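PDB 6BR8: protein A6 homolog from Fowlpox virus, which binds and transports phospholipids and takes part in viral membrane biogenesis, with a likely essential role in the maturation of immature virions. Local coordinates for the 6OU site. Numbering follows the deposited sequence.

The 6OU site. Residues 52, 58-59, 82-86, 90, 93-94, 97-98, 230, 243-244, 248-249. With 6OU ([(2~{R})-1-[2-azanylethoxy(oxidanyl)phosphoryl]oxy-3-hexadecanoyloxy-propan-2-yl] (~{Z})-octadec-9-enoate), chain B; 6OU ([(2~{R})-1-[2-azanylethoxy(oxidanyl)phosphoryl]oxy-3-hexadecanoyloxy-propan-2-yl] (~{Z})-octadec-9-enoate), chain C.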
loop_
_atom_site.group_PDB
_atom_site.type_symbol
_atom_site.label_atom_id
_atom_site.label_comp_id
_atom_site.label_asym_id
_atom_site.label_seq_id
_atom_site.Cartn_x
_atom_site.Cartn_y
_atom_site.Cartn_z
ATOM N N VAL A 52 -8.405 -6.596 9.310
ATOM C CA VAL A 52 -8.511 -5.351 8.547
ATOM C C VAL A 52 -9.781 -5.344 7.694
ATOM O O VAL A 52 -10.544 -4.369 7.704
ATOM C CB VAL A 52 -7.257 -5.149 7.695
ATOM C CG1 VAL A 52 -7.480 -4.051 6.707
ATOM C CG2 VAL A 52 -6.077 -4.799 8.587
ATOM N N TYR A 58 -11.264 0.897 9.167
ATOM C CA TYR A 58 -9.817 0.782 9.296
ATOM C C TYR A 58 -9.110 1.970 8.663
ATOM O O TYR A 58 -8.088 2.440 9.178
ATOM C CB TYR A 58 -9.321 -0.522 8.670
ATOM C CG TYR A 58 -7.986 -0.934 9.243
ATOM C CD1 TYR A 58 -7.895 -1.526 10.502
ATOM C CD2 TYR A 58 -6.832 -0.698 8.560
ATOM C CE1 TYR A 58 -6.687 -1.886 11.023
ATOM C CE2 TYR A 58 -5.602 -1.031 9.093
ATOM C CZ TYR A 58 -5.542 -1.635 10.315
ATOM O OH TYR A 58 -4.334 -1.992 10.844
ATOM N N ILE A 59 -9.639 2.488 7.555
ATOM C CA ILE A 59 -8.914 3.555 6.876
ATOM C C ILE A 59 -8.981 4.817 7.717
ATOM O O ILE A 59 -7.982 5.527 7.895
ATOM C CB ILE A 59 -9.446 3.798 5.445
ATOM C CG1 ILE A 59 -9.039 2.655 4.509
ATOM C CG2 ILE A 59 -8.920 5.123 4.906
ATOM C CD1 ILE A 59 -9.889 2.539 3.246
ATOM N N ASP A 82 -18.023 8.868 5.963
ATOM C CA ASP A 82 -18.849 8.905 4.767
ATOM C C ASP A 82 -18.028 8.654 3.506
ATOM O O ASP A 82 -18.525 8.038 2.558
ATOM C CB ASP A 82 -19.586 10.241 4.676
ATOM C CG ASP A 82 -20.511 10.308 3.477
ATOM O OD1 ASP A 82 -21.610 9.700 3.531
ATOM O OD2 ASP A 82 -20.133 10.955 2.474
ATOM N N VAL A 83 -16.777 9.092 3.479
ATOM C CA VAL A 83 -15.951 8.879 2.301
ATOM C C VAL A 83 -15.204 7.555 2.372
ATOM O O VAL A 83 -15.211 6.778 1.418
ATOM C CB VAL A 83 -14.984 10.068 2.117
ATOM C CG1 VAL A 83 -13.967 9.752 1.029
ATOM C CG2 VAL A 83 -15.764 11.305 1.757
ATOM N N PHE A 84 -14.570 7.269 3.502
ATOM C CA PHE A 84 -13.525 6.258 3.584
ATOM C C PHE A 84 -13.973 4.924 4.187
ATOM O O PHE A 84 -13.194 3.959 4.165
ATOM C CB PHE A 84 -12.337 6.824 4.375
ATOM C CG PHE A 84 -11.637 7.977 3.681
ATOM C CD1 PHE A 84 -10.642 7.738 2.742
ATOM C CD2 PHE A 84 -11.976 9.291 3.966
ATOM C CE1 PHE A 84 -9.994 8.796 2.104
ATOM C CE2 PHE A 84 -11.329 10.354 3.336
ATOM C CZ PHE A 84 -10.341 10.108 2.406
ATOM N N SER A 85 -15.200 4.816 4.701
ATOM C CA SER A 85 -15.631 3.531 5.222
ATOM C C SER A 85 -16.000 2.625 4.061
ATOM O O SER A 85 -16.612 3.062 3.083
ATOM C CB SER A 85 -16.809 3.682 6.190
ATOM O OG SER A 85 -17.958 4.191 5.543
ATOM N N PHE A 86 -15.584 1.367 4.157
ATOM C CA PHE A 86 -15.863 0.348 3.159
ATOM C C PHE A 86 -16.631 -0.796 3.809
ATOM O O PHE A 86 -16.377 -1.146 4.968
ATOM C CB PHE A 86 -14.569 -0.179 2.550
ATOM C CG PHE A 86 -13.619 -0.753 3.566
ATOM C CD1 PHE A 86 -13.696 -2.091 3.941
ATOM C CD2 PHE A 86 -12.633 0.030 4.129
ATOM C CE1 PHE A 86 -12.824 -2.615 4.878
ATOM C CE2 PHE A 86 -11.749 -0.492 5.057
ATOM C CZ PHE A 86 -11.841 -1.819 5.425
ATOM N N ASN A 90 -18.209 -3.908 -0.414
ATOM C CA ASN A 90 -17.176 -3.141 -1.104
ATOM C C ASN A 90 -15.923 -3.993 -1.267
ATOM O O ASN A 90 -15.354 -4.070 -2.360
ATOM C CB ASN A 90 -16.882 -1.831 -0.368
ATOM C CG ASN A 90 -18.034 -0.840 -0.458
ATOM O OD1 ASN A 90 -18.266 -0.063 0.465
ATOM N ND2 ASN A 90 -18.764 -0.871 -1.564
ATOM N N PHE A 93 -16.739 -6.568 -3.901
ATOM C CA PHE A 93 -16.721 -5.900 -5.194
ATOM C C PHE A 93 -15.291 -5.624 -5.639
ATOM O O PHE A 93 -14.940 -5.834 -6.805
ATOM C CB PHE A 93 -17.523 -4.606 -5.113
ATOM C CG PHE A 93 -17.536 -3.821 -6.379
ATOM C CD1 PHE A 93 -18.452 -4.105 -7.370
ATOM C CD2 PHE A 93 -16.629 -2.798 -6.582
ATOM C CE1 PHE A 93 -18.467 -3.383 -8.538
ATOM C CE2 PHE A 93 -16.642 -2.069 -7.744
ATOM C CZ PHE A 93 -17.560 -2.361 -8.724
ATOM N N GLY A 94 -14.441 -5.199 -4.712
ATOM C CA GLY A 94 -13.074 -4.876 -5.076
ATOM C C GLY A 94 -12.237 -6.092 -5.416
ATOM O O GLY A 94 -11.301 -6.005 -6.215
ATOM N N CYS A 97 -13.389 -7.015 -9.011
ATOM C CA CYS A 97 -12.716 -6.118 -9.950
ATOM C C CYS A 97 -11.238 -6.444 -10.094
ATOM O O CYS A 97 -10.675 -6.260 -11.177
ATOM C CB CYS A 97 -12.865 -4.657 -9.509
ATOM S SG CYS A 97 -14.562 -4.070 -9.443
ATOM N N PHE A 98 -10.599 -6.921 -9.026
ATOM C CA PHE A 98 -9.172 -7.215 -9.082
ATOM C C PHE A 98 -8.880 -8.343 -10.066
ATOM O O PHE A 98 -7.911 -8.280 -10.831
ATOM C CB PHE A 98 -8.670 -7.554 -7.682
ATOM C CG PHE A 98 -7.176 -7.706 -7.577
ATOM C CD1 PHE A 98 -6.369 -6.597 -7.318
ATOM C CD2 PHE A 98 -6.578 -8.961 -7.677
ATOM C CE1 PHE A 98 -4.991 -6.727 -7.191
ATOM C CE2 PHE A 98 -5.192 -9.102 -7.546
ATOM C CZ PHE A 98 -4.400 -7.980 -7.301
ATOM N N TYR A 230 -7.318 -3.722 -17.738
ATOM C CA TYR A 230 -8.483 -3.816 -16.870
ATOM C C TYR A 230 -9.715 -3.957 -17.755
ATOM O O TYR A 230 -10.037 -3.046 -18.532
ATOM C CB TYR A 230 -8.581 -2.582 -15.967
ATOM C CG TYR A 230 -9.838 -2.543 -15.135
ATOM C CD1 TYR A 230 -10.025 -3.441 -14.104
ATOM C CD2 TYR A 230 -10.867 -1.654 -15.426
ATOM C CE1 TYR A 230 -11.186 -3.440 -13.369
ATOM C CE2 TYR A 230 -12.031 -1.650 -14.693
ATOM C CZ TYR A 230 -12.177 -2.535 -13.661
ATOM O OH TYR A 230 -13.326 -2.532 -12.921
ATOM N N PHE A 243 -8.721 10.467 -10.316
ATOM C CA PHE A 243 -9.925 9.981 -9.654
ATOM C C PHE A 243 -9.738 9.916 -8.149
ATOM O O PHE A 243 -10.551 10.454 -7.389
ATOM C CB PHE A 243 -10.285 8.605 -10.181
ATOM C CG PHE A 243 -11.416 7.961 -9.441
ATOM C CD1 PHE A 243 -11.179 7.199 -8.301
ATOM C CD2 PHE A 243 -12.717 8.122 -9.878
ATOM C CE1 PHE A 243 -12.207 6.618 -7.619
ATOM C CE2 PHE A 243 -13.772 7.519 -9.189
ATOM C CZ PHE A 243 -13.507 6.769 -8.062
ATOM N N ILE A 244 -8.688 9.214 -7.717
ATOM C CA ILE A 244 -8.326 9.148 -6.316
ATOM C C ILE A 244 -8.126 10.555 -5.763
ATOM O O ILE A 244 -8.483 10.842 -4.612
ATOM C CB ILE A 244 -7.085 8.243 -6.171
ATOM C CG1 ILE A 244 -7.485 6.793 -6.400
ATOM C CG2 ILE A 244 -6.409 8.396 -4.813
ATOM C CD1 ILE A 244 -6.348 5.834 -6.246
ATOM N N TYR A 248 -10.829 11.041 -2.993
ATOM C CA TYR A 248 -10.239 10.592 -1.740
ATOM C C TYR A 248 -9.243 11.583 -1.140
ATOM O O TYR A 248 -9.485 12.113 -0.044
ATOM C CB TYR A 248 -9.610 9.218 -1.956
ATOM C CG TYR A 248 -10.651 8.236 -2.398
ATOM C CD1 TYR A 248 -11.755 7.985 -1.600
ATOM C CD2 TYR A 248 -10.567 7.591 -3.628
ATOM C CE1 TYR A 248 -12.738 7.110 -1.992
ATOM C CE2 TYR A 248 -11.556 6.689 -4.031
ATOM C CZ TYR A 248 -12.639 6.462 -3.203
ATOM O OH TYR A 248 -13.642 5.590 -3.560
ATOM N N ILE A 249 -8.140 11.856 -1.843
ATOM C CA ILE A 249 -7.074 12.694 -1.289
ATOM C C ILE A 249 -7.592 14.088 -0.966
ATOM O O ILE A 249 -7.261 14.664 0.075
ATOM C CB ILE A 249 -5.887 12.768 -2.261
ATOM C CG1 ILE A 249 -5.486 11.362 -2.702
ATOM C CG2 ILE A 249 -4.738 13.602 -1.641
ATOM C CD1 ILE A 249 -5.120 10.421 -1.567
HETATM C C05 6OU B . -8.372 -5.903 -1.510
HETATM C C06 6OU B . -9.338 -5.586 -2.641
HETATM C C07 6OU B . -8.626 -4.958 -3.830
HETATM C C08 6OU B . -9.509 -3.919 -4.509
HETATM C C09 6OU B . -8.689 -2.740 -5.019
HETATM C C10 6OU B . -8.163 -2.956 -6.433
HETATM C C11 6OU B . -9.288 -3.337 -7.383
HETATM C C12 6OU B . -10.312 -2.221 -7.557
HETATM C C13 6OU B . -10.211 -1.627 -8.955
HETATM C C14 6OU B . -11.264 -0.565 -9.246
HETATM C C15 6OU B . -12.677 -1.129 -9.380
HETATM C C16 6OU B . -13.707 -0.049 -9.721
HETATM O O17 6OU B . -14.540 -0.236 -10.543
HETATM O O18 6OU B . -13.675 1.171 -9.045
HETATM C C19 6OU B . -13.764 1.005 -7.662
HETATM C C20 6OU B . -15.096 1.527 -7.127
HETATM C C21 6OU B . -15.790 2.420 -8.164
HETATM O O22 6OU B . -16.303 1.509 -9.098
HETATM O O24 6OU B . -17.423 1.060 -11.362
HETATM O O25 6OU B . -17.576 3.332 -10.384
HETATM O O26 6OU B . -19.025 1.418 -9.390
HETATM C C27 6OU B . -19.146 1.265 -8.000
HETATM C C28 6OU B . -19.507 2.622 -7.394
HETATM O O30 6OU B . -14.940 2.098 -5.840
HETATM C C31 6OU B . -14.200 3.275 -5.582
HETATM O O32 6OU B . -14.785 4.269 -5.311
HETATM C C33 6OU B . -12.667 3.310 -5.563
HETATM C C34 6OU B . -12.068 2.119 -4.823
HETATM C C35 6OU B . -10.950 2.536 -3.881
HETATM C C36 6OU B . -9.591 2.488 -4.564
HETATM C C37 6OU B . -8.504 1.957 -3.629
HETATM C C38 6OU B . -8.642 0.466 -3.324
HETATM C C39 6OU B . -8.070 0.080 -1.960
HETATM C C40 6OU B . -6.581 -0.260 -1.999
HETATM C C05 6OU C . -4.423 -1.521 4.527
HETATM C C06 6OU C . -5.594 -0.666 4.056
HETATM C C07 6OU C . -6.965 -1.227 4.413
HETATM C C08 6OU C . -8.009 -0.876 3.351
HETATM C C09 6OU C . -8.926 -2.044 2.982
HETATM C C10 6OU C . -9.401 -2.029 1.536
HETATM C C11 6OU C . -10.899 -1.765 1.454
HETATM C C12 6OU C . -11.301 -0.972 0.212
HETATM C C13 6OU C . -11.770 -1.876 -0.924
HETATM C C14 6OU C . -12.966 -1.269 -1.641
HETATM C C15 6OU C . -12.880 -1.448 -3.154
HETATM C C16 6OU C . -14.162 -0.941 -3.797
HETATM O O17 6OU C . -14.264 -0.862 -4.972
HETATM O O18 6OU C . -15.219 -0.564 -2.965
HETATM C C19 6OU C . -15.976 0.506 -3.444
HETATM C C20 6OU C . -16.180 1.497 -2.301
HETATM C C21 6OU C . -16.580 2.841 -2.895
HETATM O O22 6OU C . -17.916 2.712 -3.269
HETATM P P23 6OU C . -18.963 3.927 -2.893
HETATM O O24 6OU C . -19.943 4.113 -4.037
HETATM O O25 6OU C . -18.191 5.206 -2.657
HETATM O O26 6OU C . -19.783 3.531 -1.520
HETATM C C27 6OU C . -20.536 4.509 -0.865
HETATM C C28 6OU C . -20.939 3.913 0.478
HETATM N N29 6OU C . -19.950 4.254 1.485
HETATM O O30 6OU C . -14.998 1.617 -1.557
HETATM C C31 6OU C . -14.989 2.634 -0.599
HETATM O O32 6OU C . -15.807 2.643 0.256
HETATM C C33 6OU C . -13.927 3.734 -0.655
HETATM C C34 6OU C . -12.799 3.560 0.358
HETATM C C35 6OU C . -11.440 3.366 -0.312
HETATM C C36 6OU C . -10.676 4.671 -0.527
HETATM C C37 6OU C . -9.220 4.437 -0.931
HETATM C C38 6OU C . -8.533 5.737 -1.323
HETATM C C39 6OU C . -7.214 5.516 -2.062
HETATM C C40 6OU C . -5.977 5.726 -1.186
HETATM C C41 6OU C . -5.818 6.964 -0.763
HETATM C C42 6OU C . -6.226 7.108 0.704
#
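Two phosphatidylethanolamine molecules (6OU), the chain B one modelled without phosphorus and amine nitrogen and both with shortened tails, lie side by side in a mostly hydrophobic pocket of the largely helical C-terminal part of A6, bordered by helices 42-54, 58-66, 74-84, 88-98 and 237-249. Tyr248, on the last helix, serves both. Its CG lies anti to the carbonyl carbon (chi1 -60°), and one ring face supports the oleoyl chain of the chain C lipid: C36 sits toward the rim, and C38 approaches CG at 3.4 Å. At the ring's tip, the phenol OH makes a short hydrogen bond of 2.5 Å to O32, the oleoyl ester carbonyl of the chain B lipid. The same O32 lies in plane at the edge of Phe243, 3.9 Å from its CZ; the two rings are steeply inclined, at about 66°. Across the pocket, Phe86 CG takes the crowded position between the backbone N and the carbonyl carbon (chi1 58°), setting the ring face against the palmitoyl chain of the chain C lipid, whose C11 is 3.6 Å from the centroid. Phe93, its CG anti to the backbone N, turns an edge instead: Phe93 CD2 lies 3.5 Å from 6OU (chain C) O17, the palmitoyl ester carbonyl. Cys97 SG covers one face of that ring toward the rim and touches C15 of the chain B lipid at 3.5 Å. Asn90 lies alongside the chain C glycerol, its CG 3.5 Å from C20. Further along the chain C tails, Val52 CG1 and Ile59 flank the palmitoyl chain, while Ile249 CD1 meets C41 of the oleoyl double bond at 3.6 Å. The site thus shelters two phospholipids, consistent with lipid transport in viral membrane assembly.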